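Local coordinates for protein Cyclo(L-tyrosyl-L-tyrosyl) synthase (PDB 2X9Q) that joins two tyrosines delivered as tyrosyl-tRNA into cyclo(L-tyrosyl-L-tyrosyl), the precursor of mycocyclosin, without consuming ATP, at residues Asp114-Tyr126 with Arg137-Ile151. Numbering follows the deposited sequence.
Sequences DFVYTDVHVAESY and RRKAVKNIRGVRAKI
Tyr117 lays its ring over the helix of Arg137-Ile151: CA of Arg148 lies above one ring face toward the rim, while CB of Arg148 makes an off-centre CH-pi contact, 4.3 Å from the Tyr117 centroid. The first torsion of Tyr117 (chi1 62°) sets the ring between its own backbone N and carbonyl carbon and carries it along the helix surface, where Ile151 CD1 packs 3.7 Å from Tyr117 CB and Ile144 CG2 lies near CE2. The Arg148 chain passes alongside the phenol end, and its bend at chi3 brings NE to the hydroxyl; NE gives Tyr117 OH a weak hydrogen bond (3.4 Å) at the guanidinium edge, the two planes being steeply inclined. A water in that same guanidinium plane accepts from Arg148 NH1 and donates to Asp119 OD2 at 2.7 Å, an oxygen that also bonds Ser171. Behind Tyr117, Phe115 CB rests on Ile151 CG2, 3.6 Å away.

At the other end, Tyr126 meets the helix edge-on, with Ala140 N in its ring plane, 3.5 Å from CE2. Its hydroxyl accepts a nearly straight bond from Asn143 ND2 (2.8 Å, 171°); the hydroxyl lies in the Asn143 amide plane, while the ring itself stands almost perpendicular to that amide. Beside Tyr126, Ala123 CB lies 3.9 Å from Ala140 CB; between the tyrosines, Val122 CB and Asp119 pack on Ile144 CD1.

Strand 114-117 and helix 137-151 run nearly antiparallel (171°), and strand 165-169 follows parallel and adjacent to the first: a right-handed beta-alpha-beta crossover, with the short helix 122-128 inserted, of the Rossmann-like HUP fold shared with class I aminoacyl-tRNA synthetases.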
loop_
_atom_site.group_PDB
_atom_site.type_symbol
_atom_site.label_atom_id
_atom_site.label_comp_id
_atom_site.label_asym_id
_atom_site.label_seq_id
_atom_site.Cartn_x
_atom_site.Cartn_y
_atom_site.Cartn_z
ATOM N N ASP A 114 -6.372 5.031 8.197
ATOM C CA ASP A 114 -4.921 5.399 8.416
ATOM C C ASP A 114 -4.290 5.697 7.046
ATOM O O ASP A 114 -4.337 4.819 6.137
ATOM C CB ASP A 114 -4.136 4.295 9.090
ATOM C CG ASP A 114 -4.373 4.231 10.585
ATOM O OD1 ASP A 114 -3.674 4.954 11.320
ATOM O OD2 ASP A 114 -5.289 3.553 11.028
ATOM N N PHE A 115 -3.809 6.930 6.849
ATOM C CA PHE A 115 -3.044 7.260 5.681
ATOM C C PHE A 115 -1.670 6.770 6.095
ATOM O O PHE A 115 -1.270 7.028 7.238
ATOM C CB PHE A 115 -2.892 8.793 5.530
ATOM C CG PHE A 115 -4.019 9.471 4.887
ATOM C CD1 PHE A 115 -4.212 9.334 3.534
ATOM C CD2 PHE A 115 -4.907 10.265 5.649
ATOM C CE1 PHE A 115 -5.234 10.020 2.868
ATOM C CE2 PHE A 115 -5.966 10.930 5.006
ATOM C CZ PHE A 115 -6.113 10.820 3.615
ATOM N N VAL A 116 -0.957 6.061 5.217
ATOM C CA VAL A 116 0.414 5.624 5.531
ATOM C C VAL A 116 1.294 6.043 4.321
ATOM O O VAL A 116 1.054 5.643 3.222
ATOM C CB VAL A 116 0.448 4.082 5.721
ATOM C CG1 VAL A 116 1.866 3.622 5.924
ATOM C CG2 VAL A 116 -0.464 3.647 6.973
ATOM N N TYR A 117 2.278 6.912 4.536
ATOM C CA TYR A 117 3.119 7.330 3.426
ATOM C C TYR A 117 4.434 6.586 3.453
ATOM O O TYR A 117 5.025 6.296 4.519
ATOM C CB TYR A 117 3.314 8.872 3.353
ATOM C CG TYR A 117 3.994 9.449 4.573
ATOM C CD1 TYR A 117 3.243 9.783 5.681
ATOM C CD2 TYR A 117 5.416 9.608 4.643
ATOM C CE1 TYR A 117 3.827 10.299 6.822
ATOM C CE2 TYR A 117 6.027 10.135 5.829
ATOM C CZ TYR A 117 5.219 10.522 6.858
ATOM O OH TYR A 117 5.731 10.952 8.071
ATOM N N THR A 118 4.888 6.240 2.269
ATOM C CA THR A 118 6.090 5.417 2.185
ATOM C C THR A 118 7.342 6.326 2.378
ATOM O O THR A 118 7.500 7.275 1.664
ATOM C CB THR A 118 6.103 4.572 0.909
ATOM O OG1 THR A 118 5.012 3.649 0.996
ATOM C CG2 THR A 118 7.435 3.672 0.846
ATOM N N ASP A 119 8.173 6.066 3.376
ATOM C CA ASP A 119 9.350 6.914 3.572
ATOM C C ASP A 119 10.632 6.051 3.639
ATOM O O ASP A 119 11.623 6.400 4.341
ATOM C CB ASP A 119 9.174 7.743 4.856
ATOM C CG ASP A 119 9.134 6.866 6.074
ATOM O OD1 ASP A 119 8.603 5.703 5.977
ATOM O OD2 ASP A 119 9.607 7.293 7.143
ATOM N N VAL A 120 10.585 4.868 3.038
ATOM C CA VAL A 120 11.722 3.943 3.111
ATOM C C VAL A 120 12.002 3.501 1.670
ATOM O O VAL A 120 11.063 3.416 0.850
ATOM C CB VAL A 120 11.387 2.682 3.974
ATOM C CG1 VAL A 120 11.527 3.047 5.510
ATOM C CG2 VAL A 120 9.986 2.105 3.581
ATOM N N HIS A 121 13.279 3.264 1.355
ATOM C CA HIS A 121 13.722 2.913 0.009
ATOM C C HIS A 121 13.416 3.954 -1.061
ATOM O O HIS A 121 13.483 3.605 -2.248
ATOM C CB HIS A 121 13.228 1.486 -0.441
ATOM C CG HIS A 121 13.549 0.433 0.583
ATOM N ND1 HIS A 121 14.826 -0.034 0.781
ATOM C CD2 HIS A 121 12.766 -0.191 1.498
ATOM C CE1 HIS A 121 14.824 -0.919 1.770
ATOM N NE2 HIS A 121 13.593 -0.996 2.245
ATOM N N VAL A 122 13.076 5.189 -0.655
ATOM C CA VAL A 122 12.836 6.271 -1.613
ATOM C C VAL A 122 14.137 6.813 -2.242
ATOM O O VAL A 122 14.292 6.892 -3.470
ATOM C CB VAL A 122 11.965 7.393 -0.955
ATOM C CG1 VAL A 122 11.744 8.533 -1.949
ATOM C CG2 VAL A 122 10.610 6.727 -0.591
ATOM N N ALA A 123 15.091 7.151 -1.416
ATOM C CA ALA A 123 16.442 7.597 -1.919
ATOM C C ALA A 123 17.028 6.456 -2.787
ATOM O O ALA A 123 17.613 6.680 -3.827
ATOM C CB ALA A 123 17.414 7.843 -0.687
ATOM N N GLU A 124 16.934 5.225 -2.312
ATOM C CA GLU A 124 17.487 4.090 -3.118
ATOM C C GLU A 124 16.882 3.965 -4.502
ATOM O O GLU A 124 17.589 3.599 -5.432
ATOM C CB GLU A 124 17.370 2.752 -2.359
ATOM C CG GLU A 124 18.263 2.729 -1.121
ATOM C CD GLU A 124 17.663 3.461 0.208
ATOM O OE1 GLU A 124 16.634 4.250 0.269
ATOM O OE2 GLU A 124 18.283 3.201 1.265
ATOM N N SER A 125 15.576 4.213 -4.633
ATOM C CA SER A 125 14.943 4.173 -5.919
ATOM C C SER A 125 15.434 5.270 -6.815
ATOM O O SER A 125 15.515 5.076 -8.031
ATOM C CB SER A 125 13.373 4.362 -5.817
ATOM O OG SER A 125 12.918 3.495 -4.789
ATOM N N TYR A 126 15.580 6.459 -6.279
ATOM C CA TYR A 126 16.110 7.590 -7.107
ATOM C C TYR A 126 17.563 7.284 -7.573
ATOM O O TYR A 126 17.980 7.597 -8.725
ATOM C CB TYR A 126 16.071 8.907 -6.253
ATOM C CG TYR A 126 14.711 9.321 -5.867
ATOM C CD1 TYR A 126 13.563 8.815 -6.549
ATOM C CD2 TYR A 126 14.508 10.218 -4.825
ATOM C CE1 TYR A 126 12.213 9.199 -6.145
ATOM C CE2 TYR A 126 13.248 10.635 -4.461
ATOM C CZ TYR A 126 12.107 10.149 -5.109
ATOM O OH TYR A 126 10.876 10.592 -4.676
ATOM N N ARG A 137 19.219 11.364 -1.982
ATOM C CA ARG A 137 18.762 11.644 -0.631
ATOM C C ARG A 137 18.143 13.030 -0.550
ATOM O O ARG A 137 17.122 13.198 0.120
ATOM C CB ARG A 137 19.913 11.512 0.358
ATOM C CG ARG A 137 19.624 12.037 1.758
ATOM C CD ARG A 137 20.660 11.447 2.752
ATOM N NE ARG A 137 21.283 12.409 3.705
ATOM C CZ ARG A 137 22.403 13.150 3.500
ATOM N NH1 ARG A 137 23.130 13.146 2.341
ATOM N NH2 ARG A 137 22.781 13.954 4.487
ATOM N N ARG A 138 18.746 14.046 -1.206
ATOM C CA ARG A 138 18.153 15.384 -1.150
ATOM C C ARG A 138 16.669 15.317 -1.613
ATOM O O ARG A 138 15.801 15.919 -0.976
ATOM C CB ARG A 138 18.912 16.381 -2.045
ATOM C CG ARG A 138 18.432 17.823 -1.868
ATOM C CD ARG A 138 19.137 18.794 -2.876
ATOM N NE ARG A 138 18.658 18.605 -4.277
ATOM C CZ ARG A 138 17.496 19.074 -4.718
ATOM N NH1 ARG A 138 16.662 19.806 -3.913
ATOM N NH2 ARG A 138 17.165 18.859 -5.959
ATOM N N LYS A 139 16.441 14.644 -2.743
ATOM C CA LYS A 139 15.104 14.608 -3.382
ATOM C C LYS A 139 14.151 13.781 -2.552
ATOM O O LYS A 139 12.992 14.141 -2.477
ATOM C CB LYS A 139 15.139 13.979 -4.776
ATOM C CG LYS A 139 15.525 14.944 -5.897
ATOM C CD LYS A 139 16.258 14.276 -7.083
ATOM C CE LYS A 139 15.364 13.718 -8.194
ATOM N NZ LYS A 139 16.111 14.175 -9.456
ATOM N N ALA A 140 14.636 12.669 -1.978
ATOM C CA ALA A 140 13.819 11.820 -1.056
ATOM C C ALA A 140 13.370 12.669 0.129
ATOM O O ALA A 140 12.170 12.670 0.487
ATOM C CB ALA A 140 14.627 10.603 -0.564
ATOM N N VAL A 141 14.316 13.419 0.736
ATOM C CA VAL A 141 13.979 14.253 1.909
ATOM C C VAL A 141 12.919 15.271 1.517
ATOM O O VAL A 141 11.861 15.387 2.141
ATOM C CB VAL A 141 15.242 14.937 2.546
ATOM C CG1 VAL A 141 14.737 16.036 3.576
ATOM C CG2 VAL A 141 16.086 13.896 3.302
ATOM N N LYS A 142 13.127 15.939 0.391
ATOM C CA LYS A 142 12.144 16.884 -0.077
ATOM C C LYS A 142 10.762 16.271 -0.368
ATOM O O LYS A 142 9.737 16.869 0.009
ATOM C CB LYS A 142 12.672 17.590 -1.363
ATOM C CG LYS A 142 11.755 18.614 -1.844
ATOM C CD LYS A 142 12.067 19.302 -3.223
ATOM C CE LYS A 142 12.628 18.376 -4.252
ATOM N NZ LYS A 142 11.505 17.757 -4.965
ATOM N N ASN A 143 10.723 15.141 -1.073
ATOM C CA ASN A 143 9.453 14.559 -1.453
ATOM C C ASN A 143 8.720 13.973 -0.259
ATOM O O ASN A 143 7.470 14.019 -0.193
ATOM C CB ASN A 143 9.715 13.509 -2.548
ATOM C CG ASN A 143 10.055 14.161 -3.906
ATOM O OD1 ASN A 143 9.891 15.338 -4.058
ATOM N ND2 ASN A 143 10.528 13.379 -4.861
ATOM N N ILE A 144 9.484 13.395 0.681
ATOM C CA ILE A 144 8.911 12.877 1.915
ATOM C C ILE A 144 8.346 14.014 2.862
ATOM O O ILE A 144 7.188 13.918 3.327
ATOM C CB ILE A 144 9.863 11.947 2.688
ATOM C CG1 ILE A 144 10.151 10.630 1.892
ATOM C CG2 ILE A 144 9.281 11.650 4.055
ATOM C CD1 ILE A 144 11.427 9.870 2.437
ATOM N N ARG A 145 9.095 15.126 3.041
ATOM C CA ARG A 145 8.496 16.329 3.687
ATOM C C ARG A 145 7.216 16.790 3.006
ATOM O O ARG A 145 6.283 17.110 3.692
ATOM C CB ARG A 145 9.465 17.529 3.671
ATOM C CG ARG A 145 10.769 17.282 4.497
ATOM C CD ARG A 145 11.468 18.749 4.777
ATOM N NE ARG A 145 12.807 18.578 5.393
ATOM C CZ ARG A 145 13.005 18.299 6.681
ATOM N NH1 ARG A 145 14.238 18.194 7.118
ATOM N NH2 ARG A 145 11.977 18.109 7.513
ATOM N N GLY A 146 7.195 16.887 1.672
ATOM C CA GLY A 146 6.007 17.405 1.006
ATOM C C GLY A 146 4.784 16.483 1.279
ATOM O O GLY A 146 3.675 16.974 1.632
ATOM N N VAL A 147 4.962 15.153 1.106
ATOM C CA VAL A 147 3.785 14.307 1.229
ATOM C C VAL A 147 3.371 14.238 2.738
ATOM O O VAL A 147 2.186 14.308 3.051
ATOM C CB VAL A 147 4.023 12.942 0.517
ATOM C CG1 VAL A 147 4.853 12.056 1.357
ATOM C CG2 VAL A 147 2.715 12.293 0.171
ATOM N N ARG A 148 4.336 14.170 3.654
ATOM C CA ARG A 148 3.990 14.196 5.062
ATOM C C ARG A 148 3.117 15.461 5.372
ATOM O O ARG A 148 2.125 15.386 6.122
ATOM C CB ARG A 148 5.286 14.181 5.962
ATOM C CG ARG A 148 5.034 14.453 7.471
ATOM C CD ARG A 148 6.348 14.889 8.190
ATOM N NE ARG A 148 7.394 13.924 8.090
ATOM C CZ ARG A 148 8.687 14.146 7.850
ATOM N NH1 ARG A 148 9.480 13.088 7.838
ATOM N NH2 ARG A 148 9.218 15.335 7.616
ATOM N N ALA A 149 3.582 16.633 4.916
ATOM C CA ALA A 149 2.932 17.862 5.226
ATOM C C ALA A 149 1.533 17.899 4.598
ATOM O O ALA A 149 0.588 18.272 5.260
ATOM C CB ALA A 149 3.773 19.025 4.671
ATOM N N LYS A 150 1.388 17.535 3.328
ATOM C CA LYS A 150 0.048 17.545 2.688
ATOM C C LYS A 150 -0.909 16.607 3.448
ATOM O O LYS A 150 -2.057 16.981 3.703
ATOM C CB LYS A 150 0.065 17.146 1.239
ATOM C CG LYS A 150 0.862 18.160 0.396
ATOM C CD LYS A 150 1.017 17.559 -1.009
ATOM C CE LYS A 150 1.620 18.569 -1.956
ATOM N NZ LYS A 150 1.347 18.113 -3.403
ATOM N N ILE A 151 -0.417 15.425 3.854
ATOM C CA ILE A 151 -1.287 14.527 4.584
ATOM C C ILE A 151 -1.594 15.109 5.932
ATOM O O ILE A 151 -2.757 15.060 6.329
ATOM C CB ILE A 151 -0.763 13.098 4.685
ATOM C CG1 ILE A 151 -0.524 12.515 3.261
ATOM C CG2 ILE A 151 -1.736 12.232 5.475
ATOM C CD1 ILE A 151 0.546 11.280 3.350
HETATM O O HOH W 1 9.499 9.903 7.750
#